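Local coordinates for ZmpA Glycopeptidase (Clostridium perfringens, PDB 6XSX), which contains the M60 peptidase module of a larger metalloprotease and probably hydrolyses peptide bonds in glycosylated proteins, at residues V514-D517 and N521-K524; G225-E228 and V232-D235; L76-M81 and I100-K105; A394-K399 and K418-K423. All coordinates share one frame; numbering follows the deposited sequence.

Contact 1 (V514-D517 and N521-K524)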
# COMPACT_ATOMS: atom_id res chain seq x y z
N VAL A 514 -21.72 -3.26 29.32
CA VAL A 514 -20.64 -4.24 29.29
C VAL A 514 -19.43 -3.60 28.60
O VAL A 514 -19.53 -3.17 27.45
CB VAL A 514 -21.11 -5.53 28.58
CG1 VAL A 514 -19.99 -6.55 28.45
CG2 VAL A 514 -22.32 -6.15 29.27
N ALA A 515 -18.31 -3.52 29.33
CA ALA A 515 -17.07 -2.96 28.82
C ALA A 515 -16.30 -4.05 28.07
O ALA A 515 -16.43 -5.23 28.39
CB ALA A 515 -16.25 -2.38 29.95
N TYR A 516 -15.51 -3.65 27.06
CA TYR A 516 -14.78 -4.60 26.24
C TYR A 516 -13.31 -4.23 26.22
O TYR A 516 -12.98 -3.05 26.15
CB TYR A 516 -15.33 -4.67 24.81
CG TYR A 516 -16.49 -5.61 24.67
CD1 TYR A 516 -17.77 -5.24 25.07
CD2 TYR A 516 -16.31 -6.89 24.16
CE1 TYR A 516 -18.84 -6.11 24.96
CE2 TYR A 516 -17.37 -7.77 24.03
CZ TYR A 516 -18.64 -7.38 24.43
OH TYR A 516 -19.69 -8.24 24.32
N ASP A 517 -12.44 -5.25 26.29
CA ASP A 517 -11.01 -5.03 26.38
C ASP A 517 -10.32 -5.24 25.03
O ASP A 517 -10.96 -5.56 24.03
CB ASP A 517 -10.38 -5.83 27.52
CG ASP A 517 -10.17 -7.30 27.23
OD1 ASP A 517 -10.36 -7.73 26.05
OD2 ASP A 517 -9.85 -8.03 28.20
N ASN A 521 -12.73 -9.05 24.94
CA ASN A 521 -13.42 -9.80 25.98
C ASN A 521 -14.39 -8.87 26.70
O ASN A 521 -14.02 -7.76 27.06
CB ASN A 521 -12.45 -10.41 26.98
CG ASN A 521 -11.51 -11.41 26.34
OD1 ASN A 521 -10.38 -11.07 26.01
ND2 ASN A 521 -11.98 -12.63 26.15
N PRO A 522 -15.63 -9.34 26.98
CA PRO A 522 -16.59 -8.55 27.76
C PRO A 522 -16.25 -8.59 29.25
O PRO A 522 -15.69 -9.57 29.73
CB PRO A 522 -17.92 -9.27 27.45
CG PRO A 522 -17.52 -10.73 27.23
CD PRO A 522 -16.17 -10.64 26.54
N SER A 523 -16.58 -7.50 29.97
CA SER A 523 -16.60 -7.49 31.42
C SER A 523 -17.89 -8.13 31.93
O SER A 523 -18.76 -8.48 31.14
CB SER A 523 -16.54 -6.07 31.93
OG SER A 523 -17.75 -5.39 31.59
N LYS A 524 -18.02 -8.24 33.27
CA LYS A 524 -19.32 -8.46 33.89
C LYS A 524 -20.19 -7.23 33.65
O LYS A 524 -19.67 -6.11 33.57
CB LYS A 524 -19.17 -8.66 35.41
CG LYS A 524 -18.32 -9.84 35.85
CD LYS A 524 -17.85 -9.68 37.29
CE LYS A 524 -17.24 -10.93 37.88
NZ LYS A 524 -15.94 -11.26 37.24
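Tyr516 lies against the Asn521-Pro522 peptide and the proline ring. Its CB and CG sit near Asn521 O, with Tyr516 CB 4.0 Å from that oxygen. CD2 moves on to the carbonyl carbon of Asn521, and CE2 to Pro522 N. CE1 lies near Pro522 CB. Tyr516 CZ reaches Pro522 CB at 3.6 Å, and OH keeps beside that same carbon. Pro522 CB therefore makes a CH-pi contact over one ring face, 28° off the ring normal. Pro522 CB also touches Val514 CG1 at 3.6 Å, so two residues of the strand share one proline. Four hydrogen bonds run alongside. Ser523 N gives a 2.8 Å bond to Ala515 O. Ser523 OG accepts Ala515 N at 3.0 Å and donates to Lys524 O. Asp517 N gives a 3.1 Å bond to Asn521 O. Asn521 N meets Asp517 OD1 at 2.9 Å, from above the carboxylate plane. The same OD1 takes Glu519 N, an Asx turn, while OD2 accepts Phe446 N. The chain turns back here between strands 511-517 and 526-528 of the C-terminal antiparallel sheet. Tyr516 and Pro522 form a non-hydrogen-bonded pair, filled by CH-pi and CA-H...O contacts. Each side of this carbon-only middle has one backbone bond plus one from the serine hydroxyl or the aspartate carboxylate, and Asp517 OD1 serves two N-H groups.

Contact 2 (G225-E228 and V232-D235)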
# COMPACT_ATOMS: atom_id res chain seq x y z
N GLY A 225 1.37 -12.00 2.14
CA GLY A 225 1.51 -13.45 2.22
C GLY A 225 2.46 -14.06 1.19
O GLY A 225 2.36 -15.26 0.91
N PHE A 226 3.39 -13.26 0.65
CA PHE A 226 4.45 -13.79 -0.20
C PHE A 226 5.54 -14.38 0.69
O PHE A 226 6.50 -13.70 1.03
CB PHE A 226 4.98 -12.73 -1.17
CG PHE A 226 3.98 -12.30 -2.21
CD1 PHE A 226 3.76 -13.07 -3.34
CD2 PHE A 226 3.26 -11.12 -2.06
CE1 PHE A 226 2.83 -12.69 -4.29
CE2 PHE A 226 2.33 -10.74 -3.01
CZ PHE A 226 2.11 -11.52 -4.12
N ASP A 227 5.36 -15.64 1.09
CA ASP A 227 6.20 -16.22 2.14
C ASP A 227 7.07 -17.33 1.56
O ASP A 227 7.74 -18.04 2.31
CB ASP A 227 5.34 -16.67 3.32
CG ASP A 227 4.32 -17.73 2.93
OD1 ASP A 227 4.18 -18.00 1.72
OD2 ASP A 227 3.66 -18.27 3.83
N GLU A 228 7.06 -17.48 0.23
CA GLU A 228 7.90 -18.45 -0.47
C GLU A 228 7.32 -19.85 -0.32
O GLU A 228 8.01 -20.84 -0.57
CB GLU A 228 9.37 -18.37 -0.00
CG GLU A 228 10.02 -17.00 -0.14
CD GLU A 228 10.05 -16.43 -1.56
OE1 GLU A 228 10.30 -17.22 -2.50
OE2 GLU A 228 9.82 -15.21 -1.73
N VAL A 232 3.03 -18.80 -6.48
CA VAL A 232 2.15 -17.64 -6.41
C VAL A 232 2.38 -16.88 -5.11
O VAL A 232 1.80 -15.81 -4.91
CB VAL A 232 0.66 -18.01 -6.61
CG1 VAL A 232 0.41 -18.73 -7.93
CG2 VAL A 232 0.08 -18.80 -5.44
N ASN A 233 3.24 -17.41 -4.24
CA ASN A 233 3.54 -16.77 -2.97
C ASN A 233 5.03 -16.45 -2.87
O ASN A 233 5.54 -16.24 -1.77
CB ASN A 233 3.12 -17.63 -1.77
CG ASN A 233 1.62 -17.74 -1.59
OD1 ASN A 233 0.86 -16.90 -2.05
ND2 ASN A 233 1.19 -18.77 -0.88
N SER A 234 5.73 -16.41 -4.02
CA SER A 234 7.16 -16.14 -4.01
C SER A 234 7.46 -14.76 -4.59
O SER A 234 6.70 -14.23 -5.39
CB SER A 234 7.94 -17.21 -4.73
OG SER A 234 7.48 -17.34 -6.07
N ASP A 235 8.60 -14.21 -4.16
CA ASP A 235 9.21 -13.03 -4.73
C ASP A 235 9.58 -13.33 -6.18
O ASP A 235 9.61 -14.48 -6.59
CB ASP A 235 10.44 -12.64 -3.91
CG ASP A 235 10.84 -11.18 -4.03
OD1 ASP A 235 10.18 -10.42 -4.77
OD2 ASP A 235 11.80 -10.81 -3.38
O HOH W 1 11.38 -16.14 -4.83
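Glu228 binds the segment 232-235 through both its backbone and its carboxylate. In the backbone, Glu228 N donates to Asn233 O at 2.8 Å, from above the carbonyl plane. Through the side chain, Asp235 N donates to Glu228 OE2 at 2.9 Å with a nearly straight N-H...O angle of 169°, on the syn side. A bend at chi2 (-59°) folds the glutamate back over the loop so that this is possible. Water adds a third link, giving one hydrogen to Glu228 OE1 (2.8 Å) and one to Asp235 O (3.0 Å). The carboxylate also has carbon neighbours, with Glu228 OE1 3.2 Å from Ser234 CB. The two segments lie in the loop that leaves helix 206-224 for strand 240-244 in the M60 module. Gly225, with positive phi, closes that helix with a Schellman motif, and Phe226 is the centre of an inverse gamma turn. Van der Waals contact centres on Phe226, whose ring meets backbone atoms. The Asn233-Ser234 peptide meets the edge of this ring, near the ring plane, with Phe226 CD1 3.6 Å from Asn233 C. Phe226 CE1 is 3.3 Å from Val232 O. The amide carbon of Asn233, CG, rests 3.6 Å from Gly225 O. Arg374 of helix 365-375 makes a cation-pi contact with the Phe226 ring and a hydrogen bond to Asn233 OD1. Among the remaining polar groups, Gly225 O accepts from Gln371, Asn233 ND2 pairs with Ser229 OG, and Asp235 OD1 forms a salt bridge with Lys185.

Contact 3 (L76-M81 and I100-K105)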
# COMPACT_ATOMS: atom_id res chain seq x y z
N LEU A 76 16.15 -0.90 -24.34
CA LEU A 76 16.35 0.34 -23.62
C LEU A 76 14.98 0.94 -23.33
O LEU A 76 14.06 0.82 -24.15
CB LEU A 76 17.16 1.27 -24.53
CG LEU A 76 18.30 2.04 -23.88
CD1 LEU A 76 19.27 1.10 -23.17
CD2 LEU A 76 19.03 2.86 -24.94
N VAL A 77 14.86 1.55 -22.14
CA VAL A 77 13.70 2.36 -21.80
C VAL A 77 14.17 3.81 -21.69
O VAL A 77 15.08 4.11 -20.91
CB VAL A 77 13.01 1.87 -20.51
CG1 VAL A 77 11.84 2.76 -20.10
CG2 VAL A 77 12.55 0.41 -20.64
N PHE A 78 13.58 4.69 -22.52
CA PHE A 78 13.67 6.12 -22.33
C PHE A 78 12.49 6.56 -21.47
O PHE A 78 11.34 6.19 -21.76
CB PHE A 78 13.67 6.87 -23.67
CG PHE A 78 13.42 8.36 -23.60
CD1 PHE A 78 14.34 9.22 -23.04
CD2 PHE A 78 12.24 8.90 -24.11
CE1 PHE A 78 14.10 10.59 -22.96
CE2 PHE A 78 12.00 10.27 -24.04
CZ PHE A 78 12.93 11.11 -23.47
N LYS A 79 12.78 7.33 -20.42
CA LYS A 79 11.75 7.85 -19.55
C LYS A 79 11.86 9.37 -19.52
O LYS A 79 12.84 9.91 -19.00
CB LYS A 79 11.85 7.18 -18.17
CG LYS A 79 10.73 7.52 -17.17
CD LYS A 79 11.06 8.71 -16.29
CE LYS A 79 10.04 9.02 -15.23
NZ LYS A 79 8.85 9.72 -15.79
N GLN A 80 10.86 10.04 -20.10
CA GLN A 80 10.71 11.48 -20.06
C GLN A 80 10.29 11.89 -18.65
O GLN A 80 9.44 11.23 -18.05
CB GLN A 80 9.67 11.92 -21.09
CG GLN A 80 9.03 13.28 -20.81
CD GLN A 80 9.94 14.45 -21.08
OE1 GLN A 80 10.46 14.63 -22.19
NE2 GLN A 80 10.14 15.28 -20.06
N MET A 81 10.89 12.97 -18.13
CA MET A 81 10.60 13.45 -16.78
C MET A 81 9.24 14.14 -16.71
O MET A 81 8.86 14.85 -17.65
CB MET A 81 11.68 14.44 -16.30
CG MET A 81 12.97 13.76 -15.87
SD MET A 81 12.65 12.47 -14.65
CE MET A 81 12.38 13.45 -13.17
N ILE A 100 20.49 5.35 -32.50
CA ILE A 100 19.16 5.64 -32.00
C ILE A 100 18.94 7.14 -31.86
O ILE A 100 19.73 7.84 -31.22
CB ILE A 100 18.88 4.90 -30.67
CG1 ILE A 100 19.04 3.38 -30.83
CG2 ILE A 100 17.49 5.25 -30.14
CD1 ILE A 100 19.24 2.67 -29.52
N THR A 101 17.82 7.60 -32.42
CA THR A 101 17.27 8.93 -32.17
C THR A 101 16.34 8.84 -30.96
O THR A 101 15.39 8.07 -30.96
CB THR A 101 16.60 9.53 -33.42
OG1 THR A 101 17.60 9.59 -34.44
CG2 THR A 101 16.05 10.92 -33.21
N ILE A 102 16.65 9.62 -29.92
CA ILE A 102 15.82 9.61 -28.72
C ILE A 102 14.46 10.19 -29.06
O ILE A 102 14.37 11.27 -29.65
CB ILE A 102 16.52 10.34 -27.55
CG1 ILE A 102 17.84 9.64 -27.18
CG2 ILE A 102 15.59 10.46 -26.35
CD1 ILE A 102 17.70 8.15 -26.87
N PRO A 103 13.33 9.52 -28.74
CA PRO A 103 12.01 10.04 -29.09
C PRO A 103 11.58 11.21 -28.20
O PRO A 103 12.27 11.58 -27.24
CB PRO A 103 11.10 8.82 -28.89
CG PRO A 103 11.78 8.04 -27.78
CD PRO A 103 13.27 8.23 -28.04
N GLU A 104 10.41 11.76 -28.52
CA GLU A 104 9.90 12.95 -27.87
C GLU A 104 8.43 12.75 -27.53
O GLU A 104 7.63 12.37 -28.39
CB GLU A 104 10.11 14.16 -28.78
CG GLU A 104 9.69 15.48 -28.14
CD GLU A 104 9.81 16.71 -29.03
OE1 GLU A 104 10.21 16.56 -30.20
OE2 GLU A 104 9.50 17.83 -28.54
N LYS A 105 8.07 12.99 -26.26
CA LYS A 105 6.68 12.90 -25.83
C LYS A 105 5.94 14.17 -26.27
O LYS A 105 6.56 15.22 -26.40
CB LYS A 105 6.62 12.70 -24.31
CG LYS A 105 7.02 11.32 -23.81
CD LYS A 105 6.18 10.20 -24.41
CE LYS A 105 6.40 8.87 -23.73
NZ LYS A 105 5.33 7.89 -24.04
O HOH W 2 10.24 13.93 -24.87
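Phe78 lays one face of its ring under Ile102. The methyl CG2 of Ile102 stands 3.8 Å from the centroid of the Phe78 ring and 15° off its normal, a CH-pi contact made from almost straight above. On the opposite face lies Gln80 N of the same strand, toward the rim. The ring thus lies between a methyl group and the backbone two residues on. CG of Phe78 is anti to the backbone N (chi1 165°), which sends the ring across to the other segment. Pro103 runs past the phenylalanine in the opposite direction. Pro103 CG touches Phe78 CD2 at 3.8 Å, and Pro103 O lies 3.5 Å from Phe78 CE2. That carbonyl is also bound by Ser57 OG. Further along, Gln80 and Lys105 also pass each other in opposite directions, with Gln80 CB 3.8 Å from Lys105 CG. A bend at chi2 then takes the lysine away to Asp88 O and to a bound MES sulfonate, probably from the crystallisation liquor. One water joins the two segments, donating to Gln80 OE1 (2.8 Å) and accepting from Lys105 N (2.7 Å). Strand 75-80 belongs to the ten-stranded mixed sheet, and strand 96-101 to the four-stranded one. The contact packs strand 75-80 against the loop that follows strand 96-101, mostly through side chains. With no direct hydrogen bond across, carbon contacts and one water join the segments. The Gln80 amide, also bonded to Ala115, Ala117 and Met81, fixes the OE1 that receives that water.

Contact 4 (A394-K399 and K418-K423)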
# COMPACT_ATOMS: atom_id res chain seq x y z
N ALA A 394 -12.79 -16.07 4.74
CA ALA A 394 -12.45 -15.60 6.08
C ALA A 394 -12.82 -16.67 7.11
O ALA A 394 -12.10 -16.89 8.08
CB ALA A 394 -13.11 -14.27 6.37
N SER A 395 -13.96 -17.35 6.88
CA SER A 395 -14.39 -18.41 7.78
C SER A 395 -13.38 -19.55 7.80
O SER A 395 -13.03 -20.03 8.87
CB SER A 395 -15.79 -18.88 7.46
OG SER A 395 -16.74 -17.88 7.78
N ASP A 396 -12.92 -19.98 6.61
CA ASP A 396 -11.92 -21.04 6.50
C ASP A 396 -10.62 -20.64 7.19
O ASP A 396 -10.04 -21.44 7.92
CB ASP A 396 -11.61 -21.39 5.04
CG ASP A 396 -12.74 -22.08 4.29
OD1 ASP A 396 -13.44 -22.91 4.92
OD2 ASP A 396 -12.90 -21.79 3.08
N VAL A 397 -10.15 -19.41 6.95
CA VAL A 397 -8.90 -18.94 7.53
C VAL A 397 -8.97 -19.04 9.06
O VAL A 397 -8.02 -19.48 9.71
CB VAL A 397 -8.53 -17.53 7.05
CG1 VAL A 397 -7.43 -16.89 7.90
CG2 VAL A 397 -8.12 -17.51 5.58
N PHE A 398 -10.11 -18.63 9.64
CA PHE A 398 -10.21 -18.55 11.09
C PHE A 398 -10.65 -19.89 11.69
O PHE A 398 -10.46 -20.10 12.89
CB PHE A 398 -11.17 -17.44 11.53
CG PHE A 398 -10.51 -16.11 11.80
CD1 PHE A 398 -9.93 -15.84 13.04
CD2 PHE A 398 -10.47 -15.12 10.83
CE1 PHE A 398 -9.32 -14.62 13.29
CE2 PHE A 398 -9.87 -13.90 11.08
CZ PHE A 398 -9.30 -13.65 12.31
N LYS A 399 -11.25 -20.76 10.87
CA LYS A 399 -12.00 -21.91 11.36
C LYS A 399 -13.15 -21.43 12.25
O LYS A 399 -13.44 -22.06 13.27
CB LYS A 399 -11.12 -22.89 12.15
CG LYS A 399 -9.95 -23.51 11.40
CD LYS A 399 -10.37 -24.27 10.16
CE LYS A 399 -9.30 -25.19 9.61
NZ LYS A 399 -9.04 -26.33 10.52
N LYS A 418 -24.01 -19.67 4.59
CA LYS A 418 -24.24 -19.99 5.99
C LYS A 418 -24.09 -21.49 6.22
O LYS A 418 -23.54 -21.92 7.23
CB LYS A 418 -25.63 -19.51 6.43
CG LYS A 418 -25.81 -18.00 6.58
CD LYS A 418 -27.21 -17.66 7.06
CE LYS A 418 -27.32 -16.39 7.88
NZ LYS A 418 -27.65 -15.22 7.03
N GLU A 419 -24.60 -22.29 5.27
CA GLU A 419 -24.42 -23.73 5.33
C GLU A 419 -22.93 -24.06 5.31
O GLU A 419 -22.46 -24.81 6.15
CB GLU A 419 -25.16 -24.44 4.19
CG GLU A 419 -26.68 -24.36 4.29
CD GLU A 419 -27.42 -24.93 3.09
OE1 GLU A 419 -28.66 -24.90 3.10
OE2 GLU A 419 -26.75 -25.42 2.14
N TYR A 420 -22.20 -23.46 4.35
CA TYR A 420 -20.77 -23.68 4.20
C TYR A 420 -20.04 -23.36 5.50
O TYR A 420 -19.25 -24.16 5.98
CB TYR A 420 -20.20 -22.86 3.03
CG TYR A 420 -18.72 -23.00 2.78
CD1 TYR A 420 -18.23 -23.94 1.88
CD2 TYR A 420 -17.79 -22.19 3.43
CE1 TYR A 420 -16.87 -24.07 1.63
CE2 TYR A 420 -16.43 -22.31 3.19
CZ TYR A 420 -15.96 -23.25 2.29
OH TYR A 420 -14.62 -23.38 2.05
N THR A 421 -20.32 -22.17 6.06
CA THR A 421 -19.54 -21.64 7.17
C THR A 421 -19.94 -22.30 8.48
O THR A 421 -19.17 -22.28 9.44
CB THR A 421 -19.64 -20.12 7.27
OG1 THR A 421 -20.98 -19.77 7.63
CG2 THR A 421 -19.25 -19.40 5.99
N SER A 422 -21.14 -22.90 8.50
CA SER A 422 -21.70 -23.49 9.71
C SER A 422 -20.96 -24.78 10.08
O SER A 422 -21.25 -25.39 11.11
CB SER A 422 -23.19 -23.71 9.59
OG SER A 422 -23.46 -24.90 8.85
N LYS A 423 -19.98 -25.18 9.25
CA LYS A 423 -19.09 -26.28 9.58
C LYS A 423 -18.13 -25.88 10.70
O LYS A 423 -17.47 -26.75 11.27
CB LYS A 423 -18.34 -26.80 8.35
CG LYS A 423 -17.16 -25.96 7.87
CD LYS A 423 -16.24 -26.70 6.90
CE LYS A 423 -16.93 -27.12 5.62
NZ LYS A 423 -17.00 -26.02 4.63
O HOH W 3 -14.48 -25.31 4.29
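Tyr420 and Asp396 reach each other through contrasting first torsions. CG of the tyrosine is anti to the backbone N (chi1 180°), and CG of the aspartate lies beside its backbone N (chi1 -69°). The side chains cross at about a right angle, with ring and carboxylate planes 70° apart. Tyr420 OH donates a short 2.6 Å hydrogen bond to Asp396 OD2, using the syn lone pair of that oxygen. OD2 lies at the ring edge, in the ring plane. The other carboxylate oxygen has different company. Asp396 OD1 receives a water at 2.7 Å and is bonded to Tyr424 OH. The same water accepts from Lys423 NZ at 2.6 Å. Lys423, just past the helix, folds back over its end. Lys423 NZ donates to Tyr420 O at 3.2 Å and sits 3.5 Å above the Tyr420 ring plane, over the centre. Lys423 NZ is 4.7 Å from Asp396 OD1, and the two charges probably attract through the water. Where the backbones come nearest, at Ser395 and Thr421, Ser395 OG packs on the methyl CG2 of Thr421 at 3.4 Å. The polar needs of this pair are met nearby: Ser395 OG is bonded to Val391 O and Leu402 N, and Thr421 OG1 to Asp401 and Ser403. These are the last turns of helices 383-398 and 415-421, in the helical part of the module. The first ends in a Schellman motif with Lys399 as its positive-phi C-prime residue.

Overall arrangement
From the N terminus, contact 3 comes first. It closes the chain between strands 75-80 and 96-101 and joins two sheets of the N-terminal part. Contact 2 follows, closing a tight loop after helix 206-224, before strand 240-244. Contact 4 then closes the connection between helices 383-398 and 415-421. Contact 1 is last, at the turn between strands 511-517 and 526-528 of the C-terminal sheet. The four are in series; none nests in or crosses another, and none touches another. Contacts 1 and 4 lie on the same side of the chain's centre, opposite contact 3. Centres of contacts 1 and 3 are about 63 Å apart.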